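Sucrose 6(F)-phosphate phosphorylase (Thermoanaerobacterium thermosaccharolyticum DSM 571, PDB 6S9V) is a phosphorylase with an alpha-amylase-type catalytic domain, built round a closed barrel of eight parallel strands. Local coordinates at residues L280-N285 / E289-Y294. Residues are numbered along the deposited sequence; the frame is centred on the assembly and turned at random.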
ATOM      1  N   LEU A 280      14.380  -7.832  -4.623  1.00 21.54           N
ATOM      2  CA  LEU A 280      14.797  -7.821  -6.028  1.00 23.35           C
ATOM      3  C   LEU A 280      16.315  -7.837  -6.141  1.00 22.19           C
ATOM      4  O   LEU A 280      16.892  -8.614  -6.915  1.00 21.63           O
ATOM      5  CB  LEU A 280      14.243  -6.590  -6.744  1.00 27.74           C
ATOM      6  CG  LEU A 280      12.937  -6.688  -7.525  1.00 33.08           C
ATOM      7  CD1 LEU A 280      12.668  -5.328  -8.156  1.00 31.34           C
ATOM      8  CD2 LEU A 280      12.976  -7.780  -8.587  1.00 38.45           C
ATOM      9  N   TYR A 281      16.979  -6.941  -5.405  1.00 21.57           N
ATOM     10  CA  TYR A 281      18.436  -6.881  -5.436  1.00 22.10           C
ATOM     11  C   TYR A 281      19.051  -8.194  -4.975  1.00 22.40           C
ATOM     12  O   TYR A 281      20.028  -8.676  -5.568  1.00 21.85           O
ATOM     13  CB  TYR A 281      18.921  -5.720  -4.564  1.00 22.90           C
ATOM     14  CG  TYR A 281      20.422  -5.651  -4.428  1.00 28.47           C
ATOM     15  CD1 TYR A 281      21.089  -6.375  -3.443  1.00 30.77           C
ATOM     16  CD2 TYR A 281      21.177  -4.872  -5.290  1.00 33.36           C
ATOM     17  CE1 TYR A 281      22.470  -6.323  -3.324  1.00 33.25           C
ATOM     18  CE2 TYR A 281      22.562  -4.808  -5.174  1.00 35.87           C
ATOM     19  CZ  TYR A 281      23.199  -5.538  -4.193  1.00 37.12           C
ATOM     20  OH  TYR A 281      24.571  -5.475  -4.090  1.00 42.06           O
ATOM     21  N   THR A 282      18.496  -8.780  -3.910  1.00 22.10           N
ATOM     22  CA  THR A 282      19.005 -10.037  -3.380  1.00 21.93           C
ATOM     23  C   THR A 282      19.035 -11.117  -4.454  1.00 21.65           C
ATOM     24  O   THR A 282      20.031 -11.836  -4.607  1.00 22.59           O
ATOM     25  CB  THR A 282      18.123 -10.493  -2.210  1.00 21.46           C
ATOM     26  OG1 THR A 282      18.145  -9.512  -1.159  1.00 19.43           O
ATOM     27  CG2 THR A 282      18.584 -11.823  -1.689  1.00 22.79           C
ATOM     28  N   LEU A 283      17.936 -11.252  -5.195  1.00 20.81           N
ATOM     29  CA  LEU A 283      17.800 -12.323  -6.173  1.00 20.91           C
ATOM     30  C   LEU A 283      18.560 -12.020  -7.456  1.00 21.25           C
ATOM     31  O   LEU A 283      19.180 -12.921  -8.037  1.00 22.22           O
ATOM     32  CB  LEU A 283      16.320 -12.559  -6.458  1.00 22.16           C
ATOM     33  CG  LEU A 283      15.536 -12.962  -5.209  1.00 23.76           C
ATOM     34  CD1 LEU A 283      14.040 -12.867  -5.453  1.00 22.87           C
ATOM     35  CD2 LEU A 283      15.917 -14.368  -4.784  1.00 25.73           C
ATOM     36  N   ILE A 284      18.542 -10.766  -7.910  1.00 22.10           N
ATOM     37  CA  ILE A 284      19.259 -10.416  -9.135  1.00 24.24           C
ATOM     38  C   ILE A 284      20.762 -10.592  -8.952  1.00 25.30           C
ATOM     39  O   ILE A 284      21.461 -11.070  -9.855  1.00 23.11           O
ATOM     40  CB  ILE A 284      18.916  -8.978  -9.571  1.00 26.92           C
ATOM     41  CG1 ILE A 284      17.497  -8.920 -10.141  1.00 30.44           C
ATOM     42  CG2 ILE A 284      19.942  -8.466 -10.589  1.00 28.10           C
ATOM     43  CD1 ILE A 284      16.972  -7.513 -10.349  1.00 32.59           C
ATOM     44  N   ASN A 285      21.287 -10.210  -7.787  1.00 28.57           N
ATOM     45  CA  ASN A 285      22.724 -10.220  -7.536  1.00 29.55           C
ATOM     46  C   ASN A 285      23.204 -11.433  -6.748  1.00 27.02           C
ATOM     47  O   ASN A 285      24.410 -11.568  -6.522  1.00 26.41           O
ATOM     48  CB  ASN A 285      23.117  -8.935  -6.803  1.00 30.69           C
ATOM     49  CG  ASN A 285      22.854  -7.699  -7.629  1.00 35.17           C
ATOM     50  OD1 ASN A 285      22.136  -6.794  -7.211  1.00 39.97           O
ATOM     51  ND2 ASN A 285      23.441  -7.652  -8.809  1.00 36.41           N
ATOM     52  N   GLU A 289      23.489  -9.843   1.407  1.00 24.61           N
ATOM     53  CA  GLU A 289      24.096  -8.891   2.338  1.00 26.30           C
ATOM     54  C   GLU A 289      23.139  -7.759   2.688  1.00 23.73           C
ATOM     55  O   GLU A 289      22.990  -7.397   3.863  1.00 23.21           O
ATOM     56  CB  GLU A 289      25.390  -8.327   1.743  1.00 31.55           C
ATOM     57  CG  GLU A 289      26.530  -9.329   1.684  1.00 36.01           C
ATOM     58  CD  GLU A 289      27.910  -8.682   1.582  1.00 39.21           C
ATOM     59  OE1 GLU A 289      28.134  -7.613   2.189  1.00 40.32           O
ATOM     60  OE2 GLU A 289      28.775  -9.255   0.887  1.00 41.44           O
ATOM     61  N   MET A 290      22.489  -7.178   1.684  1.00 24.39           N
ATOM     62  CA  MET A 290      21.531  -6.109   1.945  1.00 25.37           C
ATOM     63  C   MET A 290      20.333  -6.624   2.730  1.00 24.32           C
ATOM     64  O   MET A 290      19.864  -5.967   3.666  1.00 22.30           O
ATOM     65  CB  MET A 290      21.070  -5.496   0.628  1.00 25.42           C
ATOM     66  CG  MET A 290      20.197  -4.270   0.778  1.00 26.11           C
ATOM     67  SD  MET A 290      19.620  -3.649  -0.812  1.00 27.57           S
ATOM     68  CE  MET A 290      18.618  -2.258  -0.276  1.00 27.29           C
ATOM     69  N   LEU A 291      19.818  -7.795   2.354  1.00 23.90           N
ATOM     70  CA  LEU A 291      18.679  -8.376   3.057  1.00 23.17           C
ATOM     71  C   LEU A 291      19.023  -8.655   4.513  1.00 23.03           C
ATOM     72  O   LEU A 291      18.245  -8.338   5.421  1.00 24.12           O
ATOM     73  CB  LEU A 291      18.241  -9.659   2.356  1.00 24.36           C
ATOM     74  CG  LEU A 291      17.155 -10.486   3.054  1.00 23.32           C
ATOM     75  CD1 LEU A 291      15.840  -9.725   3.093  1.00 22.92           C
ATOM     76  CD2 LEU A 291      16.996 -11.831   2.341  1.00 22.99           C
ATOM     77  N   TYR A 292      20.182  -9.269   4.753  1.00 21.83           N
ATOM     78  CA  TYR A 292      20.568  -9.579   6.122  1.00 21.62           C
ATOM     79  C   TYR A 292      20.758  -8.308   6.936  1.00 22.66           C
ATOM     80  O   TYR A 292      20.351  -8.246   8.102  1.00 25.24           O
ATOM     81  CB  TYR A 292      21.825 -10.442   6.123  1.00 23.31           C
ATOM     82  CG  TYR A 292      21.494 -11.920   6.214  1.00 24.86           C
ATOM     83  CD1 TYR A 292      20.522 -12.482   5.392  1.00 25.96           C
ATOM     84  CD2 TYR A 292      22.136 -12.742   7.129  1.00 25.29           C
ATOM     85  CE1 TYR A 292      20.203 -13.828   5.468  1.00 25.56           C
ATOM     86  CE2 TYR A 292      21.832 -14.091   7.213  1.00 25.98           C
ATOM     87  CZ  TYR A 292      20.858 -14.625   6.383  1.00 27.54           C
ATOM     88  OH  TYR A 292      20.545 -15.960   6.466  1.00 30.75           O
ATOM     89  N   HIS A 293      21.370  -7.279   6.345  1.00 23.87           N
ATOM     90  CA  HIS A 293      21.513  -6.020   7.065  1.00 24.54           C
ATOM     91  C   HIS A 293      20.155  -5.430   7.416  1.00 21.71           C
ATOM     92  O   HIS A 293      19.972  -4.881   8.509  1.00 22.43           O
ATOM     93  CB  HIS A 293      22.311  -5.011   6.240  1.00 29.28           C
ATOM     94  CG  HIS A 293      22.592  -3.735   6.969  1.00 38.55           C
ATOM     95  ND1 HIS A 293      23.421  -3.675   8.069  1.00 42.03           N
ATOM     96  CD2 HIS A 293      22.138  -2.475   6.772  1.00 41.08           C
ATOM     97  CE1 HIS A 293      23.477  -2.430   8.509  1.00 42.89           C
ATOM     98  NE2 HIS A 293      22.705  -1.683   7.741  1.00 41.62           N
ATOM     99  N   TYR A 294      19.184  -5.548   6.505  1.00 20.96           N
ATOM    100  CA  TYR A 294      17.855  -4.992   6.747  1.00 22.72           C
ATOM    101  C   TYR A 294      17.100  -5.793   7.807  1.00 22.65           C
ATOM    102  O   TYR A 294      16.471  -5.218   8.706  1.00 23.00           O
ATOM    103  CB  TYR A 294      17.067  -4.936   5.432  1.00 23.05           C
ATOM    104  CG  TYR A 294      15.689  -4.332   5.584  1.00 23.40           C
ATOM    105  CD1 TYR A 294      15.515  -3.148   6.290  1.00 23.11           C
ATOM    106  CD2 TYR A 294      14.568  -4.931   5.019  1.00 23.40           C
ATOM    107  CE1 TYR A 294      14.272  -2.585   6.442  1.00 22.96           C
ATOM    108  CE2 TYR A 294      13.307  -4.366   5.161  1.00 21.73           C
ATOM    109  CZ  TYR A 294      13.172  -3.191   5.880  1.00 21.75           C
ATOM    110  OH  TYR A 294      11.941  -2.608   6.051  1.00 20.19           O
TER
HETATM  111  O   HOH W   1      20.639  -8.757  -0.247  1.00 25.64           O
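Met290 meets the aromatic ring of Tyr281 through its sulfur: SD lies 4.6 Å from the ring centroid and 32° off the ring normal, an oblique Met-aromatic contact. The nearest ring atom is CD1 of Tyr281, 4.1 Å from SD of Met290, and the sulfur lies toward the CG-CD1 bond of the ring. Both side chains start alike, with CG anti to the backbone N (chi1 175° for Tyr281, -173° for Met290), and the extended Met290 chain carries SD across to the tyrosine.

Beside this pair, Thr282 and Leu291 form the nearest CA pair, 6.7 Å apart. OG1 of Thr282 packs 3.5 Å from CB of Leu291. A water joins the same two residues, donating to OG1 of Thr282 at 2.8 Å and accepting from the backbone N of Leu291 at 2.9 Å. OG1 is also hydrogen-bonded to Thr278 O, one turn back, which helps fix its position.

This is plain packing of consecutive helices, 275-285 and 289-295, in the connection between strands 269-271 and 302-304 of the TIM barrel; three residues separate segments 280-285 and 289-294. Val330 of helix 324-336 packs against Tyr281, while Ile464 of strand 463-470 touches both Thr282 and Leu291, placing the contact between barrel domain and C-terminal antiparallel sheet.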